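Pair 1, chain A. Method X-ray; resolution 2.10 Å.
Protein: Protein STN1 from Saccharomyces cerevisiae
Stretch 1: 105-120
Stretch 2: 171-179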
# COMPACT_ATOMS: atom_id res chain seq x y z
N VAL A 105 14.02 -8.45 11.53
CA VAL A 105 14.60 -9.69 12.01
C VAL A 105 15.40 -10.42 10.92
O VAL A 105 16.46 -10.97 11.20
CB VAL A 105 13.52 -10.66 12.59
CG1 VAL A 105 12.58 -11.13 11.49
CG2 VAL A 105 14.20 -11.85 13.24
N LEU A 106 14.90 -10.41 9.69
CA LEU A 106 15.61 -11.07 8.59
C LEU A 106 17.00 -10.45 8.41
O LEU A 106 17.98 -11.17 8.21
CB LEU A 106 14.82 -10.96 7.27
CG LEU A 106 13.58 -11.85 7.17
CD1 LEU A 106 12.83 -11.58 5.86
CD2 LEU A 106 14.00 -13.33 7.25
N MET A 107 17.08 -9.13 8.49
CA MET A 107 18.35 -8.45 8.35
C MET A 107 19.29 -8.79 9.51
O MET A 107 20.48 -9.03 9.29
CB MET A 107 18.14 -6.93 8.27
CG MET A 107 17.46 -6.47 6.99
SD MET A 107 17.40 -4.67 6.89
CE MET A 107 18.93 -4.34 6.12
N LYS A 108 18.76 -8.82 10.72
CA LYS A 108 19.56 -9.13 11.91
C LYS A 108 20.12 -10.55 11.88
O LYS A 108 21.11 -10.84 12.54
CB LYS A 108 18.73 -8.93 13.18
CG LYS A 108 18.47 -7.47 13.52
CD LYS A 108 17.46 -7.35 14.64
CE LYS A 108 17.11 -5.90 14.92
NZ LYS A 108 16.16 -5.81 16.06
N LEU A 109 19.49 -11.43 11.11
CA LEU A 109 19.94 -12.81 10.97
C LEU A 109 20.73 -12.97 9.68
O LEU A 109 21.18 -14.06 9.35
CB LEU A 109 18.73 -13.76 10.95
CG LEU A 109 17.95 -13.88 12.27
CD1 LEU A 109 16.65 -14.62 12.01
CD2 LEU A 109 18.80 -14.62 13.30
N GLN A 110 20.87 -11.86 8.96
CA GLN A 110 21.58 -11.85 7.68
C GLN A 110 21.03 -12.92 6.73
O GLN A 110 21.79 -13.68 6.11
CB GLN A 110 23.09 -12.05 7.89
CG GLN A 110 23.92 -11.44 6.76
CD GLN A 110 25.42 -11.42 7.05
OE1 GLN A 110 25.85 -11.37 8.20
NE2 GLN A 110 26.22 -11.42 5.98
N CYS A 111 19.70 -12.98 6.64
CA CYS A 111 19.02 -13.91 5.74
C CYS A 111 18.96 -13.27 4.35
O CYS A 111 18.59 -12.10 4.23
CB CYS A 111 17.59 -14.18 6.22
SG CYS A 111 16.56 -15.15 5.03
N TYR A 112 19.33 -14.03 3.32
CA TYR A 112 19.32 -13.51 1.95
C TYR A 112 18.02 -13.79 1.20
O TYR A 112 17.66 -13.06 0.26
CB TYR A 112 20.47 -14.12 1.14
CG TYR A 112 21.83 -13.85 1.72
CD1 TYR A 112 22.41 -14.75 2.62
CD2 TYR A 112 22.53 -12.68 1.41
CE1 TYR A 112 23.65 -14.49 3.20
CE2 TYR A 112 23.77 -12.41 1.98
CZ TYR A 112 24.32 -13.32 2.87
OH TYR A 112 25.55 -13.08 3.43
N THR A 113 17.32 -14.84 1.60
CA THR A 113 16.07 -15.24 0.96
C THR A 113 15.12 -15.83 1.99
O THR A 113 15.46 -16.78 2.69
CB THR A 113 16.32 -16.31 -0.14
OG1 THR A 113 17.29 -15.83 -1.07
CG2 THR A 113 15.04 -16.63 -0.89
N GLY A 114 13.92 -15.25 2.09
CA GLY A 114 12.95 -15.74 3.05
C GLY A 114 11.54 -15.67 2.51
O GLY A 114 11.18 -14.75 1.76
N THR A 115 10.72 -16.64 2.89
CA THR A 115 9.34 -16.67 2.44
C THR A 115 8.39 -16.02 3.43
O THR A 115 8.58 -16.10 4.63
CB THR A 115 8.84 -18.11 2.21
OG1 THR A 115 9.43 -18.64 1.02
CG2 THR A 115 7.31 -18.15 2.11
N VAL A 116 7.38 -15.36 2.89
CA VAL A 116 6.32 -14.75 3.67
C VAL A 116 5.05 -15.36 3.07
O VAL A 116 4.68 -15.03 1.95
CB VAL A 116 6.29 -13.22 3.50
CG1 VAL A 116 5.01 -12.67 4.14
CG2 VAL A 116 7.52 -12.60 4.17
N GLN A 117 4.42 -16.27 3.80
CA GLN A 117 3.21 -16.93 3.34
C GLN A 117 1.99 -16.06 3.62
O GLN A 117 1.80 -15.57 4.73
CB GLN A 117 3.03 -18.28 4.04
CG GLN A 117 4.11 -19.29 3.72
CD GLN A 117 3.83 -20.66 4.31
OE1 GLN A 117 2.70 -21.16 4.23
NE2 GLN A 117 4.84 -21.28 4.90
N LEU A 118 1.15 -15.89 2.60
CA LEU A 118 -0.05 -15.08 2.72
C LEU A 118 -0.95 -15.56 3.86
O LEU A 118 -1.43 -14.74 4.65
CB LEU A 118 -0.83 -15.10 1.39
CG LEU A 118 -2.18 -14.38 1.37
CD1 LEU A 118 -2.00 -12.89 1.64
CD2 LEU A 118 -2.85 -14.61 0.02
N SER A 119 -1.19 -16.86 3.94
CA SER A 119 -2.04 -17.41 5.01
C SER A 119 -1.52 -17.04 6.40
O SER A 119 -2.30 -16.77 7.30
CB SER A 119 -2.16 -18.93 4.89
OG SER A 119 -0.90 -19.57 5.05
N HIS A 120 -0.19 -17.01 6.57
CA HIS A 120 0.38 -16.65 7.87
C HIS A 120 0.06 -15.20 8.21
O HIS A 120 -0.29 -14.87 9.35
CB HIS A 120 1.90 -16.86 7.88
CG HIS A 120 2.31 -18.30 7.82
ND1 HIS A 120 3.62 -18.71 7.91
CD2 HIS A 120 1.57 -19.42 7.65
CE1 HIS A 120 3.67 -20.03 7.79
NE2 HIS A 120 2.44 -20.48 7.63
N ASN A 171 0.67 -16.69 -5.10
CA ASN A 171 -0.66 -16.54 -4.53
C ASN A 171 -0.68 -17.18 -3.14
O ASN A 171 -1.62 -17.00 -2.37
CB ASN A 171 -1.70 -17.21 -5.44
CG ASN A 171 -3.12 -16.81 -5.09
OD1 ASN A 171 -3.35 -15.99 -4.20
ND2 ASN A 171 -4.09 -17.39 -5.80
N SER A 172 0.37 -17.93 -2.83
CA SER A 172 0.47 -18.56 -1.52
C SER A 172 1.44 -17.72 -0.70
O SER A 172 1.50 -17.85 0.52
CB SER A 172 0.97 -20.01 -1.63
OG SER A 172 2.36 -20.06 -1.93
N GLY A 173 2.19 -16.85 -1.37
CA GLY A 173 3.13 -16.00 -0.66
C GLY A 173 4.14 -15.29 -1.55
O GLY A 173 4.05 -15.35 -2.78
N ILE A 174 5.09 -14.61 -0.92
CA ILE A 174 6.12 -13.89 -1.64
C ILE A 174 7.48 -14.34 -1.14
O ILE A 174 7.60 -14.94 -0.06
CB ILE A 174 5.97 -12.35 -1.46
CG1 ILE A 174 6.16 -11.95 -0.00
CG2 ILE A 174 4.58 -11.91 -1.93
CD1 ILE A 174 6.09 -10.44 0.23
N LEU A 175 8.51 -14.05 -1.92
CA LEU A 175 9.86 -14.43 -1.56
C LEU A 175 10.71 -13.17 -1.52
O LEU A 175 10.85 -12.47 -2.53
CB LEU A 175 10.40 -15.43 -2.60
CG LEU A 175 11.73 -16.15 -2.34
CD1 LEU A 175 11.56 -17.10 -1.17
CD2 LEU A 175 12.17 -16.92 -3.60
N LEU A 176 11.24 -12.85 -0.34
CA LEU A 176 12.06 -11.67 -0.17
C LEU A 176 13.54 -11.97 -0.40
O LEU A 176 14.09 -12.92 0.17
CB LEU A 176 11.88 -11.09 1.24
CG LEU A 176 10.45 -10.81 1.70
CD1 LEU A 176 10.47 -10.44 3.18
CD2 LEU A 176 9.82 -9.67 0.88
N HIS A 177 14.19 -11.17 -1.24
CA HIS A 177 15.62 -11.33 -1.50
C HIS A 177 16.30 -10.10 -0.95
O HIS A 177 15.92 -8.97 -1.26
CB HIS A 177 15.91 -11.42 -3.01
CG HIS A 177 15.37 -12.65 -3.66
ND1 HIS A 177 14.13 -12.68 -4.27
CD2 HIS A 177 15.89 -13.89 -3.78
CE1 HIS A 177 13.91 -13.90 -4.73
NE2 HIS A 177 14.96 -14.65 -4.45
N LEU A 178 17.31 -10.31 -0.11
CA LEU A 178 18.04 -9.19 0.48
C LEU A 178 19.54 -9.34 0.22
O LEU A 178 20.10 -10.43 0.35
CB LEU A 178 17.79 -9.14 2.00
CG LEU A 178 16.32 -9.11 2.45
CD1 LEU A 178 16.24 -9.20 3.99
CD2 LEU A 178 15.66 -7.84 1.94
N GLU A 179 20.17 -8.25 -0.19
CA GLU A 179 21.60 -8.25 -0.44
C GLU A 179 22.17 -7.23 0.56
O GLU A 179 21.66 -6.12 0.68
CB GLU A 179 21.92 -7.82 -1.87
CG GLU A 179 23.41 -7.63 -2.13
CD GLU A 179 23.73 -7.28 -3.58
OE1 GLU A 179 22.97 -6.50 -4.20
OE2 GLU A 179 24.75 -7.78 -4.10
O HOH W 1 -0.23 -18.81 2.16

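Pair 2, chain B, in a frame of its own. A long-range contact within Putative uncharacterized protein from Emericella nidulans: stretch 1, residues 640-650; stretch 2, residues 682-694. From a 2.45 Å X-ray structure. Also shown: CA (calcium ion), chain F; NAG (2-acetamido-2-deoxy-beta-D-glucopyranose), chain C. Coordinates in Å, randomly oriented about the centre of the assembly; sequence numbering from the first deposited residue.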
# COMPACT_ATOMS: atom_id res chain seq x y z
N HIS B 640 9.04 2.61 24.92
CA HIS B 640 9.99 3.50 24.25
C HIS B 640 10.25 3.11 22.79
O HIS B 640 10.84 3.89 22.04
CB HIS B 640 11.32 3.54 25.00
CG HIS B 640 11.32 4.47 26.17
ND1 HIS B 640 11.06 5.82 26.04
CD2 HIS B 640 11.59 4.27 27.48
CE1 HIS B 640 11.15 6.40 27.23
NE2 HIS B 640 11.47 5.47 28.12
N TRP B 641 9.84 1.91 22.42
CA TRP B 641 9.96 1.44 21.04
C TRP B 641 8.99 2.16 20.11
O TRP B 641 9.19 2.17 18.89
CB TRP B 641 9.71 -0.07 20.97
CG TRP B 641 8.46 -0.48 21.67
CD1 TRP B 641 8.36 -0.97 22.93
CD2 TRP B 641 7.13 -0.41 21.16
NE1 TRP B 641 7.05 -1.21 23.24
CE2 TRP B 641 6.27 -0.88 22.17
CE3 TRP B 641 6.58 -0.01 19.94
CZ2 TRP B 641 4.90 -0.96 22.00
CZ3 TRP B 641 5.21 -0.09 19.77
CH2 TRP B 641 4.39 -0.56 20.79
N ALA B 642 7.94 2.75 20.67
CA ALA B 642 6.93 3.44 19.87
C ALA B 642 7.38 4.80 19.34
O ALA B 642 6.65 5.44 18.59
CB ALA B 642 5.65 3.61 20.68
N GLU B 643 8.59 5.24 19.69
CA GLU B 643 9.00 6.62 19.42
C GLU B 643 9.66 6.87 18.06
O GLU B 643 9.86 8.02 17.69
CB GLU B 643 9.91 7.11 20.54
CG GLU B 643 9.27 7.00 21.92
CD GLU B 643 10.18 7.46 23.04
OE1 GLU B 643 11.33 7.87 22.77
OE2 GLU B 643 9.72 7.41 24.20
N TYR B 644 10.01 5.80 17.34
CA TYR B 644 10.61 5.91 16.00
C TYR B 644 10.09 4.81 15.06
O TYR B 644 9.59 3.78 15.51
CB TYR B 644 12.15 5.83 16.08
CG TYR B 644 12.79 6.91 16.92
CD1 TYR B 644 13.38 8.03 16.34
CD2 TYR B 644 12.81 6.81 18.32
CE1 TYR B 644 13.96 9.03 17.11
CE2 TYR B 644 13.39 7.80 19.10
CZ TYR B 644 13.96 8.91 18.49
OH TYR B 644 14.53 9.89 19.27
N ASP B 645 10.22 5.03 13.75
CA ASP B 645 9.75 4.06 12.75
C ASP B 645 10.67 2.86 12.65
O ASP B 645 10.22 1.73 12.52
CB ASP B 645 9.66 4.70 11.35
CG ASP B 645 8.81 5.95 11.31
OD1 ASP B 645 9.12 6.84 10.48
OD2 ASP B 645 7.85 6.05 12.10
N VAL B 646 11.98 3.12 12.67
CA VAL B 646 12.99 2.09 12.45
C VAL B 646 14.08 2.27 13.48
O VAL B 646 14.59 3.36 13.67
CB VAL B 646 13.57 2.17 11.01
CG1 VAL B 646 14.82 1.31 10.87
CG2 VAL B 646 12.51 1.75 9.99
N GLN B 647 14.42 1.18 14.16
CA GLN B 647 15.35 1.21 15.26
C GLN B 647 16.24 -0.03 15.18
O GLN B 647 15.75 -1.15 15.06
CB GLN B 647 14.58 1.28 16.59
CG GLN B 647 13.76 2.56 16.74
CD GLN B 647 12.89 2.60 17.98
OE1 GLN B 647 13.28 3.15 19.00
NE2 GLN B 647 11.70 2.01 17.89
N VAL B 648 17.55 0.18 15.21
CA VAL B 648 18.49 -0.91 15.04
C VAL B 648 19.38 -1.03 16.28
O VAL B 648 19.93 -0.04 16.75
CB VAL B 648 19.36 -0.71 13.78
CG1 VAL B 648 20.18 -1.95 13.52
CG2 VAL B 648 18.48 -0.40 12.58
N THR B 649 19.48 -2.25 16.80
CA THR B 649 20.32 -2.55 17.95
C THR B 649 21.13 -3.79 17.66
O THR B 649 20.77 -4.60 16.79
CB THR B 649 19.49 -2.84 19.22
OG1 THR B 649 18.72 -4.04 19.02
CG2 THR B 649 18.56 -1.68 19.55
N ARG B 650 22.21 -3.96 18.42
CA ARG B 650 23.02 -5.16 18.29
C ARG B 650 22.31 -6.31 18.98
O ARG B 650 21.71 -6.13 20.04
CB ARG B 650 24.40 -4.95 18.91
CG ARG B 650 25.29 -6.15 18.70
CD ARG B 650 26.71 -5.85 19.04
NE ARG B 650 27.57 -6.95 18.63
CZ ARG B 650 28.87 -7.03 18.91
NH1 ARG B 650 29.48 -6.06 19.60
NH2 ARG B 650 29.58 -8.08 18.49
N SER B 682 28.63 -1.00 18.51
CA SER B 682 28.90 -0.89 17.08
C SER B 682 27.92 -1.74 16.28
O SER B 682 27.61 -2.87 16.64
CB SER B 682 30.33 -1.31 16.77
OG SER B 682 30.59 -1.25 15.37
N LEU B 683 27.44 -1.17 15.18
CA LEU B 683 26.57 -1.87 14.25
C LEU B 683 27.27 -2.01 12.89
O LEU B 683 26.62 -2.23 11.87
CB LEU B 683 25.23 -1.14 14.11
CG LEU B 683 24.42 -0.94 15.39
CD1 LEU B 683 23.23 -0.03 15.13
CD2 LEU B 683 23.97 -2.26 16.00
N ASN B 684 28.60 -1.88 12.89
CA ASN B 684 29.39 -2.11 11.68
C ASN B 684 29.82 -3.57 11.57
O ASN B 684 30.72 -4.02 12.27
CB ASN B 684 30.63 -1.21 11.66
CG ASN B 684 31.37 -1.28 10.34
OD1 ASN B 684 30.78 -1.07 9.28
ND2 ASN B 684 32.66 -1.59 10.39
N GLN B 685 29.16 -4.31 10.68
CA GLN B 685 29.41 -5.73 10.47
C GLN B 685 29.41 -6.54 11.76
O GLN B 685 30.34 -7.29 12.06
CB GLN B 685 30.71 -5.94 9.67
CG GLN B 685 30.56 -5.56 8.21
CD GLN B 685 29.53 -6.40 7.50
OE1 GLN B 685 28.46 -5.92 7.14
NE2 GLN B 685 29.85 -7.67 7.28
N THR B 686 28.34 -6.35 12.53
CA THR B 686 28.04 -7.20 13.68
C THR B 686 26.63 -7.72 13.49
O THR B 686 25.97 -7.39 12.50
CB THR B 686 28.13 -6.43 15.01
OG1 THR B 686 27.00 -5.56 15.14
CG2 THR B 686 29.42 -5.61 15.08
N ASP B 687 26.17 -8.55 14.44
CA ASP B 687 24.82 -9.09 14.40
C ASP B 687 23.84 -8.02 14.87
O ASP B 687 23.84 -7.62 16.03
CB ASP B 687 24.71 -10.34 15.28
CG ASP B 687 23.38 -11.09 15.12
OD1 ASP B 687 22.41 -10.49 14.60
OD2 ASP B 687 23.31 -12.27 15.52
N LEU B 688 23.00 -7.55 13.95
CA LEU B 688 22.04 -6.50 14.28
C LEU B 688 20.61 -7.02 14.24
O LEU B 688 20.32 -8.05 13.62
CB LEU B 688 22.21 -5.28 13.35
CG LEU B 688 22.34 -5.51 11.85
CD1 LEU B 688 21.00 -5.93 11.25
CD2 LEU B 688 22.89 -4.26 11.15
N VAL B 689 19.72 -6.31 14.92
CA VAL B 689 18.29 -6.58 14.88
C VAL B 689 17.60 -5.29 14.45
O VAL B 689 17.86 -4.23 15.03
CB VAL B 689 17.75 -6.99 16.26
CG1 VAL B 689 16.26 -7.26 16.19
CG2 VAL B 689 18.49 -8.20 16.76
N VAL B 690 16.75 -5.37 13.44
CA VAL B 690 15.96 -4.24 13.01
C VAL B 690 14.58 -4.35 13.66
O VAL B 690 13.88 -5.33 13.47
CB VAL B 690 15.83 -4.18 11.49
CG1 VAL B 690 15.05 -2.94 11.06
CG2 VAL B 690 17.21 -4.20 10.86
N TRP B 691 14.23 -3.33 14.45
CA TRP B 691 12.93 -3.25 15.11
C TRP B 691 12.05 -2.28 14.33
O TRP B 691 12.37 -1.10 14.22
CB TRP B 691 13.10 -2.76 16.56
CG TRP B 691 14.10 -3.54 17.36
CD1 TRP B 691 15.45 -3.31 17.44
CD2 TRP B 691 13.85 -4.66 18.20
NE1 TRP B 691 16.04 -4.22 18.27
CE2 TRP B 691 15.08 -5.07 18.76
CE3 TRP B 691 12.69 -5.37 18.54
CZ2 TRP B 691 15.19 -6.15 19.63
CZ3 TRP B 691 12.80 -6.45 19.41
CH2 TRP B 691 14.04 -6.82 19.95
N LEU B 692 10.94 -2.77 13.79
CA LEU B 692 10.08 -1.98 12.89
C LEU B 692 8.72 -1.73 13.50
O LEU B 692 8.11 -2.65 14.06
CB LEU B 692 9.87 -2.72 11.57
CG LEU B 692 11.11 -3.03 10.75
CD1 LEU B 692 10.73 -3.95 9.61
CD2 LEU B 692 11.76 -1.74 10.25
N ASN B 693 8.23 -0.50 13.38
CA ASN B 693 6.86 -0.17 13.75
C ASN B 693 5.94 -0.11 12.54
O ASN B 693 6.22 0.60 11.57
CB ASN B 693 6.79 1.16 14.50
CG ASN B 693 7.19 1.03 15.97
OD1 ASN B 693 6.93 0.01 16.60
ND2 ASN B 693 7.81 2.07 16.50
N LEU B 694 4.86 -0.89 12.58
CA LEU B 694 3.71 -0.63 11.74
C LEU B 694 2.77 0.20 12.61
O LEU B 694 2.80 0.09 13.83
CB LEU B 694 3.05 -1.93 11.30
CG LEU B 694 3.91 -2.95 10.54
CD1 LEU B 694 3.02 -4.00 9.90
CD2 LEU B 694 4.79 -2.31 9.51
CA CA F . 20.94 -10.23 12.79
C1 NAG C . 33.43 -1.67 9.18
C2 NAG C . 34.89 -1.39 9.50
C3 NAG C . 35.66 -1.40 8.19
C4 NAG C . 35.52 -2.75 7.50
C5 NAG C . 34.07 -3.23 7.46
C6 NAG C . 34.04 -4.74 7.31
C7 NAG C . 35.73 0.11 11.27
C8 NAG C . 35.74 1.52 11.80
N2 NAG C . 35.01 -0.10 10.16
O3 NAG C . 37.02 -1.14 8.46
O4 NAG C . 35.98 -2.64 6.16
O5 NAG C . 33.30 -2.96 8.61
O6 NAG C . 33.88 -5.03 5.95
O7 NAG C . 36.37 -0.77 11.85
O HOH W 2 8.49 1.04 10.16
O HOH W 3 10.96 0.73 15.52
O HOH W 4 22.58 -9.05 11.28

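Two antiparallel strands that meet in the same register fix the backbone but leave the side chains considerable freedom, and these two pairs illustrate the point. Their central 14 residues superpose with an RMSD of 0.7 Å. The strands run at 155° between their N-to-C directions in pair 1 and 150° in pair 2, with axes approaching to 4.6 Å in both. T113(A) to Q117(A) match V646(B) to R650(B), and G173(A) to L178(A) match L688(B) to N693(B).

The hydrogen-bonded rungs fall at equivalent places. G114(A) and L176(A) bond reciprocally, N of G114(A) to O of L176(A) at 3.0 Å and N of L176(A) to O of G114(A) at 2.8 Å; Q647(B) and W691(B) repeat this, with N of Q647(B) to O of W691(B) at 3.1 Å and N of W691(B) to O of Q647(B) at 2.7 Å. V116(A) with I174(A) and T649(B) with V689(B) form the next rung. At the other end, N of L178(A) bonds to O of Y112(A) at 2.8 Å, as N of N693(B) does to O of D645(B) at 3.1 Å.

The face carrying V116(A), I174(A) and L176(A), and in pair 2 Q647(B), T649(B), V689(B) and W691(B), is where the solutions diverge. In pair 1 it is apolar: CD1 of L176(A) lies 3.8 Å from CG2 of V116(A) and 3.7 Å from CD1 of L106(A), a leucine of the preceding helix. G114(A) leaves room for that leucine, since a CB there would come within 3.5 Å of CD2 of L106(A). Pair 2 carries Q647(B) at the glycine position and W691(B) in place of L176(A). The indole NE1 of W691(B) donates to OG1 of T649(B) at 2.8 Å, so the residue matching V116(A) meets its neighbour through a directional bond instead of a methyl contact.

L178(A) and N693(B) extend the contrast. CD1 of L178(A) packs 4.0 Å from CB of L106(A) and 4.2 Å from CG of M107(A). The amide ND2 of N693(B) instead donates to O of W641(B) at 2.8 Å and O of Y644(B) at 2.7 Å, tying the incoming loop to the strand.

On the face of T113(A), T115(A), L175(A) and H177(A), pair 1 is mixed and pair 2, with V646(B), V648(B), V690(B) and L692(B), is aliphatic. OG1 of T113(A) lies 3.6 Å from CD2 of H177(A), where CG2 of V646(B) lies 3.6 Å from CD2 of L692(B); CG2 of T113(A) meets CD1 of L175(A) at 3.5 Å, where CG1 of V646(B) and CG1 of V690(B) are 4.3 Å apart. The general principle is that a common backbone ladder can be filled by either hydrophobic packing or polar anchoring, position by position.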